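Local coordinates for putative endonuclease/exonuclease/phosphatase family protein (Bacteroides vulgatus ATCC 8482, PDB 3G6S) that probably cleaves phosphodiester bonds in nucleic acids, with likely endonuclease and 3'-5' RNA exonuclease activity, at residues Ile34-Asp40 with Gly58-Tyr62; Val42-Glu46 with Val135-Phe139; Phe173-Asp177 with Glu221-Phe225. Numbering follows the deposited sequence.

Interaction 1: Ile34-Asp40 with Gly58-Tyr62; sequences IKDHELD and GLPEY
The ends of helices 27-36 and 49-58 meet on the flank of a sheet. Helix 27-36 closes in a Schellman motif: Glu38 has positive phi (48/53), Leu39 N bonds to Ile34 O and Glu38 N, weakly, to Lys35 O, both at 3.1 Å. Nearest in register are Lys35 and Leu59, CA to CA 7.5 Å, then Asp40 and Tyr62, CA to CA 8.7 Å. Gly58 ends helix 49-58, and its O receives a weak hydrogen bond from Lys35 NZ at 3.3 Å, the lysine chain bending (chi1 m, chi2 111°, chi3 and chi4 p) to reach it. Leu59 (mt) sets CD1 3.6 Å from Ile34 CD1, with Ile34 also mt, and CD2 3.4 Å from Lys35 CD. A type I turn, Leu59 to Tyr62, is closed by Tyr62 N to Leu59 O at 2.9 Å. Tyr62 (chi1 -67°, chi2 70°) then reaches back: CZ lies 3.8 Å from Ile34 CG2, and OH donates a very short hydrogen bond, 2.4 Å, to Leu39 O. Asp40 accepts a hydrogen bond from Arg5 N and forms a salt bridge with Lys87. The chemistry implies an apolar Ile34-Leu59-Tyr62 seam, ended by a very short bond to Leu39 O and a weak one to Gly58 O.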
loop_
_atom_site.group_PDB
_atom_site.type_symbol
_atom_site.label_atom_id
_atom_site.label_comp_id
_atom_site.label_asym_id
_atom_site.label_seq_id
_atom_site.Cartn_x
_atom_site.Cartn_y
_atom_site.Cartn_z
ATOM N N ILE A 34 11.000 0.951 -9.200
ATOM C CA ILE A 34 10.479 2.204 -8.666
ATOM C C ILE A 34 11.020 3.422 -9.412
ATOM O O ILE A 34 10.240 4.254 -9.884
ATOM C CB ILE A 34 10.808 2.328 -7.162
ATOM C CG1 ILE A 34 10.141 1.175 -6.400
ATOM C CG2 ILE A 34 10.336 3.676 -6.621
ATOM C CD1 ILE A 34 10.476 1.131 -4.915
ATOM N N LYS A 35 12.341 3.540 -9.525
ATOM C CA LYS A 35 12.917 4.681 -10.241
ATOM C C LYS A 35 12.560 4.659 -11.729
ATOM O O LYS A 35 12.275 5.700 -12.307
ATOM C CB LYS A 35 14.447 4.722 -10.079
ATOM C CG LYS A 35 14.931 5.096 -8.681
ATOM C CD LYS A 35 15.600 3.919 -7.968
ATOM C CE LYS A 35 17.060 3.754 -8.371
ATOM N NZ LYS A 35 17.868 4.961 -8.017
ATOM N N ASP A 36 12.579 3.477 -12.344
ATOM C CA ASP A 36 12.255 3.335 -13.767
ATOM C C ASP A 36 10.840 3.830 -14.085
ATOM O O ASP A 36 10.642 4.619 -15.018
ATOM C CB ASP A 36 12.349 1.873 -14.215
ATOM C CG ASP A 36 13.780 1.414 -14.468
ATOM O OD1 ASP A 36 14.746 2.167 -14.157
ATOM O OD2 ASP A 36 13.937 0.280 -14.978
ATOM N N HIS A 37 9.852 3.347 -13.331
ATOM C CA HIS A 37 8.475 3.746 -13.562
ATOM C C HIS A 37 8.160 5.095 -12.945
ATOM O O HIS A 37 7.022 5.555 -12.995
ATOM C CB HIS A 37 7.522 2.683 -13.029
ATOM C CG HIS A 37 7.487 1.441 -13.864
ATOM N ND1 HIS A 37 8.522 0.535 -13.889
ATOM C CD2 HIS A 37 6.560 0.984 -14.740
ATOM C CE1 HIS A 37 8.238 -0.431 -14.747
ATOM N NE2 HIS A 37 7.054 -0.182 -15.276
ATOM N N GLU A 38 9.187 5.727 -12.382
ATOM C CA GLU A 38 9.061 7.040 -11.755
ATOM C C GLU A 38 7.894 7.164 -10.799
ATOM O O GLU A 38 7.074 8.073 -10.911
ATOM C CB GLU A 38 8.948 8.116 -12.822
ATOM C CG GLU A 38 10.206 8.278 -13.623
ATOM C CD GLU A 38 10.114 9.419 -14.592
ATOM O OE1 GLU A 38 9.263 9.348 -15.510
ATOM O OE2 GLU A 38 10.887 10.389 -14.426
ATOM N N LEU A 39 7.826 6.240 -9.856
ATOM C CA LEU A 39 6.773 6.251 -8.862
ATOM C C LEU A 39 6.897 7.507 -7.987
ATOM O O LEU A 39 7.981 7.833 -7.524
ATOM C CB LEU A 39 6.877 4.976 -8.020
ATOM C CG LEU A 39 6.049 3.788 -8.523
ATOM C CD1 LEU A 39 6.054 3.718 -10.044
ATOM C CD2 LEU A 39 6.588 2.509 -7.912
ATOM N N ASP A 40 5.789 8.214 -7.786
ATOM C CA ASP A 40 5.782 9.421 -6.971
ATOM C C ASP A 40 5.553 9.072 -5.512
ATOM O O ASP A 40 6.206 9.615 -4.620
ATOM C CB ASP A 40 4.673 10.381 -7.414
ATOM C CG ASP A 40 4.991 11.102 -8.707
ATOM O OD1 ASP A 40 6.095 11.676 -8.818
ATOM O OD2 ASP A 40 4.117 11.115 -9.606
ATOM N N GLY A 58 18.652 2.580 -1.673
ATOM C CA GLY A 58 18.466 2.418 -3.102
ATOM C C GLY A 58 17.607 3.489 -3.739
ATOM O O GLY A 58 17.646 3.674 -4.953
ATOM N N LEU A 59 16.827 4.200 -2.933
ATOM C CA LEU A 59 15.965 5.263 -3.459
ATOM C C LEU A 59 16.364 6.583 -2.795
ATOM O O LEU A 59 15.593 7.164 -2.021
ATOM C CB LEU A 59 14.490 4.946 -3.157
ATOM C CG LEU A 59 13.934 3.571 -3.573
ATOM C CD1 LEU A 59 12.540 3.399 -2.999
ATOM C CD2 LEU A 59 13.917 3.436 -5.080
ATOM N N PRO A 60 17.576 7.074 -3.095
ATOM C CA PRO A 60 18.053 8.325 -2.506
ATOM C C PRO A 60 17.151 9.540 -2.742
ATOM O O PRO A 60 17.123 10.462 -1.921
ATOM C CB PRO A 60 19.433 8.486 -3.130
ATOM C CG PRO A 60 19.279 7.845 -4.459
ATOM C CD PRO A 60 18.519 6.585 -4.119
ATOM N N GLU A 61 16.420 9.544 -3.855
ATOM C CA GLU A 61 15.536 10.663 -4.177
ATOM C C GLU A 61 14.192 10.599 -3.473
ATOM O O GLU A 61 13.322 11.452 -3.685
ATOM C CB GLU A 61 15.301 10.734 -5.675
ATOM C CG GLU A 61 16.195 11.724 -6.376
ATOM C CD GLU A 61 15.926 11.762 -7.863
ATOM O OE1 GLU A 61 16.221 10.755 -8.549
ATOM O OE2 GLU A 61 15.407 12.793 -8.345
ATOM N N TYR A 62 14.037 9.596 -2.621
ATOM C CA TYR A 62 12.804 9.396 -1.885
ATOM C C TYR A 62 13.013 9.484 -0.386
ATOM O O TYR A 62 14.103 9.784 0.097
ATOM C CB TYR A 62 12.223 8.020 -2.205
ATOM C CG TYR A 62 11.729 7.846 -3.616
ATOM C CD1 TYR A 62 12.619 7.796 -4.686
ATOM C CD2 TYR A 62 10.359 7.707 -3.876
ATOM C CE1 TYR A 62 12.167 7.613 -5.986
ATOM C CE2 TYR A 62 9.886 7.518 -5.172
ATOM C CZ TYR A 62 10.796 7.471 -6.225
ATOM O OH TYR A 62 10.342 7.268 -7.509
#

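Interaction 2: Val42-Glu46 with Val135-Phe139; sequences VGMQE and VNTHF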
loop_
_atom_site.group_PDB
_atom_site.type_symbol
_atom_site.label_atom_id
_atom_site.label_comp_id
_atom_site.label_asym_id
_atom_site.label_seq_id
_atom_site.Cartn_x
_atom_site.Cartn_y
_atom_site.Cartn_z
ATOM N N VAL A 42 4.636 5.546 -2.994
ATOM C CA VAL A 42 4.504 4.102 -2.917
ATOM C C VAL A 42 4.185 3.629 -1.507
ATOM O O VAL A 42 4.867 4.001 -0.557
ATOM C CB VAL A 42 5.815 3.399 -3.343
ATOM C CG1 VAL A 42 5.581 1.900 -3.464
ATOM C CG2 VAL A 42 6.328 3.975 -4.637
ATOM N N GLY A 43 3.145 2.816 -1.373
ATOM C CA GLY A 43 2.805 2.263 -0.079
ATOM C C GLY A 43 3.210 0.808 -0.194
ATOM O O GLY A 43 2.683 0.096 -1.047
HETATM N N MSE A 44 4.151 0.356 0.627
HETATM C CA MSE A 44 4.612 -1.029 0.552
HETATM C C MSE A 44 4.255 -1.820 1.800
HETATM O O MSE A 44 4.162 -1.259 2.885
HETATM C CB MSE A 44 6.128 -1.054 0.355
HETATM C CG MSE A 44 6.592 -0.298 -0.872
HETATM SE SE MSE A 44 8.532 -0.092 -0.975
HETATM C CE MSE A 44 8.897 -1.254 -2.454
ATOM N N GLN A 45 4.049 -3.123 1.650
ATOM C CA GLN A 45 3.727 -3.952 2.805
ATOM C C GLN A 45 4.821 -4.999 3.047
ATOM O O GLN A 45 5.668 -5.229 2.180
ATOM C CB GLN A 45 2.371 -4.640 2.611
ATOM C CG GLN A 45 1.202 -3.703 2.296
ATOM C CD GLN A 45 1.230 -3.195 0.856
ATOM O OE1 GLN A 45 1.569 -3.942 -0.060
ATOM N NE2 GLN A 45 0.844 -1.935 0.650
ATOM N N GLU A 46 4.792 -5.625 4.225
ATOM C CA GLU A 46 5.771 -6.648 4.617
ATOM C C GLU A 46 7.217 -6.162 4.506
ATOM O O GLU A 46 8.056 -6.817 3.896
ATOM C CB GLU A 46 5.602 -7.922 3.768
ATOM C CG GLU A 46 4.241 -8.606 3.874
ATOM C CD GLU A 46 4.226 -10.016 3.285
ATOM O OE1 GLU A 46 3.122 -10.524 2.964
ATOM O OE2 GLU A 46 5.314 -10.631 3.153
ATOM N N VAL A 135 -2.788 6.762 2.763
ATOM C CA VAL A 135 -2.898 5.782 3.831
ATOM C C VAL A 135 -2.496 4.442 3.235
ATOM O O VAL A 135 -3.019 4.036 2.200
ATOM C CB VAL A 135 -4.340 5.700 4.397
ATOM C CG1 VAL A 135 -4.404 4.662 5.518
ATOM C CG2 VAL A 135 -4.756 7.054 4.942
ATOM N N ASN A 136 -1.551 3.776 3.891
ATOM C CA ASN A 136 -1.038 2.488 3.449
ATOM C C ASN A 136 -1.232 1.490 4.569
ATOM O O ASN A 136 -0.866 1.757 5.712
ATOM C CB ASN A 136 0.446 2.598 3.131
ATOM C CG ASN A 136 0.988 1.334 2.534
ATOM O OD1 ASN A 136 0.427 0.813 1.563
ATOM N ND2 ASN A 136 2.086 0.823 3.097
ATOM N N THR A 137 -1.785 0.330 4.252
ATOM C CA THR A 137 -2.027 -0.641 5.301
ATOM C C THR A 137 -1.841 -2.097 4.858
ATOM O O THR A 137 -1.609 -2.360 3.681
ATOM C CB THR A 137 -3.452 -0.420 5.858
ATOM O OG1 THR A 137 -3.706 -1.337 6.926
ATOM C CG2 THR A 137 -4.480 -0.611 4.762
ATOM N N HIS A 138 -1.928 -3.025 5.813
ATOM C CA HIS A 138 -1.804 -4.474 5.565
ATOM C C HIS A 138 -2.818 -5.191 6.459
ATOM O O HIS A 138 -2.646 -5.232 7.672
ATOM C CB HIS A 138 -0.400 -4.979 5.916
ATOM C CG HIS A 138 -0.099 -6.344 5.382
ATOM N ND1 HIS A 138 -1.060 -7.133 4.787
ATOM C CD2 HIS A 138 1.058 -7.042 5.314
ATOM C CE1 HIS A 138 -0.502 -8.261 4.369
ATOM N NE2 HIS A 138 0.779 -8.229 4.676
ATOM N N PHE A 139 -3.870 -5.750 5.859
ATOM C CA PHE A 139 -4.932 -6.446 6.598
ATOM C C PHE A 139 -4.613 -7.883 7.024
ATOM O O PHE A 139 -3.674 -8.502 6.521
ATOM C CB PHE A 139 -6.215 -6.452 5.759
ATOM C CG PHE A 139 -7.035 -5.194 5.882
ATOM C CD1 PHE A 139 -6.433 -3.966 6.123
ATOM C CD2 PHE A 139 -8.414 -5.236 5.723
ATOM C CE1 PHE A 139 -7.198 -2.803 6.205
ATOM C CE2 PHE A 139 -9.180 -4.075 5.804
ATOM C CZ PHE A 139 -8.571 -2.861 6.043
#
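Strands 42-45 and 135-138 run nearly parallel, their axes 15° apart and 6.6 Å at closest approach, yet no backbone hydrogen bond joins them. They belong to different sheets and face one another across the middle of the sandwich, the layered core of the DNase I-like fold. Gly43 lies over Asn136, CA to CA 5.2 Å, and Gln45 over His138, CA to CA 6.2 Å. At Gly43 the missing side chain is what permits so close an approach: Asn136 OD1 comes to 3.2 Å from Gly43 CA, and a CB there would collide with it.

Asn136, with chi1 t, extends its amide into the gap. Its ND2 donates to Met44 O at 2.9 Å, while its OD1 accepts a weak bond from Gln45 NE2, also at 2.9 Å. The selenomethionine side chain of Met44 starts out in the other direction, toward helix 27-36. Gln45 points across, its CG 3.4 Å from Thr137 O and its CB 3.8 Å from His138 CD2. Beyond the strand, Glu46 takes positive phi, and its CG meets the edge of the His138 ring, 3.6 Å from NE2; its carboxylate is held by Asn10. As in relatives, this Asn-Glu pair probably marks the active-site end of the sandwich.

A sandwich interior is usually apolar, but here buried amides cross it. Asn136 ND2 also bonds Ala79 O in a loop, its OD1 bonds Thr170 OG1, and Gln45 bonds Thr8, reaching both sheets. The chemistry implies an Asn136 amide held opposite Gly43 and Met44, which probably helps set how the sheets align.

Interaction 3: Phe173-Asp177 with Glu221-Phe225; sequences FNVTD and EKIDF
Phe225 lays its ring beneath the loop that follows strand 167-172: CD2 is 3.6 Å from Phe173 CD1, CE2 3.3 Å from Val175 O, and CZ 3.9 Å from both Thr176 C and Asp177 N. Both phenylalanines have chi1 m, and their rings meet obliquely, centroids 5.8 Å apart and planes at 73°. Val175 is nearest Ile223, CA to CA 5.0 Å. Phe173 N donates to Ile223 O at 3.0 Å; Asn174 then turns the loop with positive phi (56/31), and Val175 resumes an extended course (-155/166). This one backbone hydrogen bond is supplemented by CA-H...O contacts, Ile223 CA to Val175 O at 3.2 Å and Thr176 CA to Lys222 O at 3.5 Å, and by a bridging water that accepts from Asp177 N at 3.0 Å and donates to Lys222 O at 2.6 Å. Lys222 NZ bonds Asp224 O at 2.8 Å. Gly171-Asp172-Phe173-Asn174 is the GDFN signature of DNase I-like enzymes, by similarity part of the active site. The contact continues the antiparallel pair 167-172/224-228 past the strand ends, with Tyr182 of helix 180-186 meeting Phe225, and Phe139 and Phe227 meeting Phe173.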
loop_
_atom_site.group_PDB
_atom_site.type_symbol
_atom_site.label_atom_id
_atom_site.label_comp_id
_atom_site.label_asym_id
_atom_site.label_seq_id
_atom_site.Cartn_x
_atom_site.Cartn_y
_atom_site.Cartn_z
ATOM N N PHE A 173 -4.915 -6.385 1.252
ATOM C CA PHE A 173 -6.065 -6.683 2.069
ATOM C C PHE A 173 -6.320 -8.170 2.300
ATOM O O PHE A 173 -7.227 -8.538 3.051
ATOM C CB PHE A 173 -7.290 -6.013 1.458
ATOM C CG PHE A 173 -7.146 -4.531 1.320
ATOM C CD1 PHE A 173 -6.328 -3.988 0.324
ATOM C CD2 PHE A 173 -7.774 -3.673 2.227
ATOM C CE1 PHE A 173 -6.132 -2.610 0.233
ATOM C CE2 PHE A 173 -7.589 -2.290 2.150
ATOM C CZ PHE A 173 -6.760 -1.752 1.148
ATOM N N ASN A 174 -5.525 -9.019 1.659
ATOM C CA ASN A 174 -5.672 -10.459 1.807
ATOM C C ASN A 174 -7.055 -10.980 1.462
ATOM O O ASN A 174 -7.525 -11.948 2.054
ATOM C CB ASN A 174 -5.330 -10.903 3.229
ATOM C CG ASN A 174 -3.851 -10.969 3.473
ATOM O OD1 ASN A 174 -3.103 -11.575 2.697
ATOM N ND2 ASN A 174 -3.412 -10.365 4.569
ATOM N N VAL A 175 -7.728 -10.322 0.529
ATOM C CA VAL A 175 -9.052 -10.770 0.101
ATOM C C VAL A 175 -9.300 -10.276 -1.310
ATOM O O VAL A 175 -8.566 -9.431 -1.826
ATOM C CB VAL A 175 -10.181 -10.248 1.034
ATOM C CG1 VAL A 175 -10.161 -11.015 2.346
ATOM C CG2 VAL A 175 -10.013 -8.757 1.291
ATOM N N THR A 176 -10.312 -10.820 -1.958
ATOM C CA THR A 176 -10.596 -10.367 -3.298
ATOM C C THR A 176 -11.742 -9.376 -3.210
ATOM O O THR A 176 -12.157 -8.984 -2.116
ATOM C CB THR A 176 -10.996 -11.531 -4.223
ATOM O OG1 THR A 176 -12.177 -12.172 -3.716
ATOM C CG2 THR A 176 -9.863 -12.533 -4.317
ATOM N N ASP A 177 -12.243 -8.972 -4.371
ATOM C CA ASP A 177 -13.344 -8.026 -4.445
ATOM C C ASP A 177 -14.632 -8.707 -4.008
ATOM O O ASP A 177 -15.637 -8.048 -3.756
ATOM C CB ASP A 177 -13.470 -7.500 -5.879
ATOM C CG ASP A 177 -13.628 -8.615 -6.902
ATOM O OD1 ASP A 177 -12.876 -9.617 -6.827
ATOM O OD2 ASP A 177 -14.497 -8.483 -7.790
ATOM N N GLU A 221 -5.213 -14.632 -7.788
ATOM C CA GLU A 221 -6.212 -13.675 -7.360
ATOM C C GLU A 221 -5.609 -12.302 -7.123
ATOM O O GLU A 221 -4.390 -12.149 -6.976
ATOM C CB GLU A 221 -6.865 -14.133 -6.066
ATOM C CG GLU A 221 -7.275 -15.585 -6.046
ATOM C CD GLU A 221 -7.927 -15.955 -4.734
ATOM O OE1 GLU A 221 -7.419 -15.506 -3.674
ATOM O OE2 GLU A 221 -8.934 -16.700 -4.760
ATOM N N LYS A 222 -6.486 -11.306 -7.082
ATOM C CA LYS A 222 -6.090 -9.927 -6.834
ATOM C C LYS A 222 -6.451 -9.622 -5.386
ATOM O O LYS A 222 -7.625 -9.600 -5.037
ATOM C CB LYS A 222 -6.846 -8.983 -7.775
ATOM C CG LYS A 222 -6.627 -7.512 -7.482
ATOM C CD LYS A 222 -7.115 -6.656 -8.635
ATOM C CE LYS A 222 -6.550 -5.235 -8.563
ATOM N NZ LYS A 222 -7.027 -4.492 -7.361
ATOM N N ILE A 223 -5.447 -9.407 -4.545
ATOM C CA ILE A 223 -5.695 -9.115 -3.141
ATOM C C ILE A 223 -5.115 -7.781 -2.734
ATOM O O ILE A 223 -5.182 -7.401 -1.565
ATOM C CB ILE A 223 -5.114 -10.195 -2.222
ATOM C CG1 ILE A 223 -3.602 -10.286 -2.411
ATOM C CG2 ILE A 223 -5.772 -11.533 -2.538
ATOM C CD1 ILE A 223 -2.947 -11.363 -1.580
ATOM N N ASP A 224 -4.534 -7.073 -3.696
ATOM C CA ASP A 224 -3.949 -5.765 -3.419
ATOM C C ASP A 224 -4.788 -4.708 -4.113
ATOM O O ASP A 224 -5.158 -4.873 -5.265
ATOM C CB ASP A 224 -2.493 -5.736 -3.897
ATOM C CG ASP A 224 -1.612 -6.737 -3.131
ATOM O OD1 ASP A 224 -1.350 -7.842 -3.656
ATOM O OD2 ASP A 224 -1.202 -6.423 -1.989
ATOM N N PHE A 225 -5.100 -3.622 -3.417
ATOM C CA PHE A 225 -5.938 -2.590 -4.023
ATOM C C PHE A 225 -5.500 -1.157 -3.777
ATOM O O PHE A 225 -4.743 -0.856 -2.850
ATOM C CB PHE A 225 -7.384 -2.708 -3.517
ATOM C CG PHE A 225 -7.991 -4.064 -3.698
ATOM C CD1 PHE A 225 -8.857 -4.319 -4.762
ATOM C CD2 PHE A 225 -7.706 -5.088 -2.792
ATOM C CE1 PHE A 225 -9.436 -5.580 -4.926
ATOM C CE2 PHE A 225 -8.273 -6.352 -2.938
ATOM C CZ PHE A 225 -9.142 -6.604 -4.006
HETATM O O HOH W 1 -9.892 -9.169 -6.241
#

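Taken together, the three contacts trace a path through one two-sheet sandwich. Interaction 1 lies on the outer helices beside the first sheet, its centre about 17 Å from that of interaction 2, which lies between the sheets close to the centre of the chain. Interaction 3 sits at one end of the central strands 167-172 and 224-228 of the second sheet, which it shares with interaction 2. Interactions 1 and 3 are on opposite sides of the chain's centre. Interactions 1 and 2 cross along the chain and touch at Ile34 and Met44; interaction 3 follows both and meets interaction 2 through Phe139 and Asn174, where the sandwich's loops gather, probably the active-site end as in relatives.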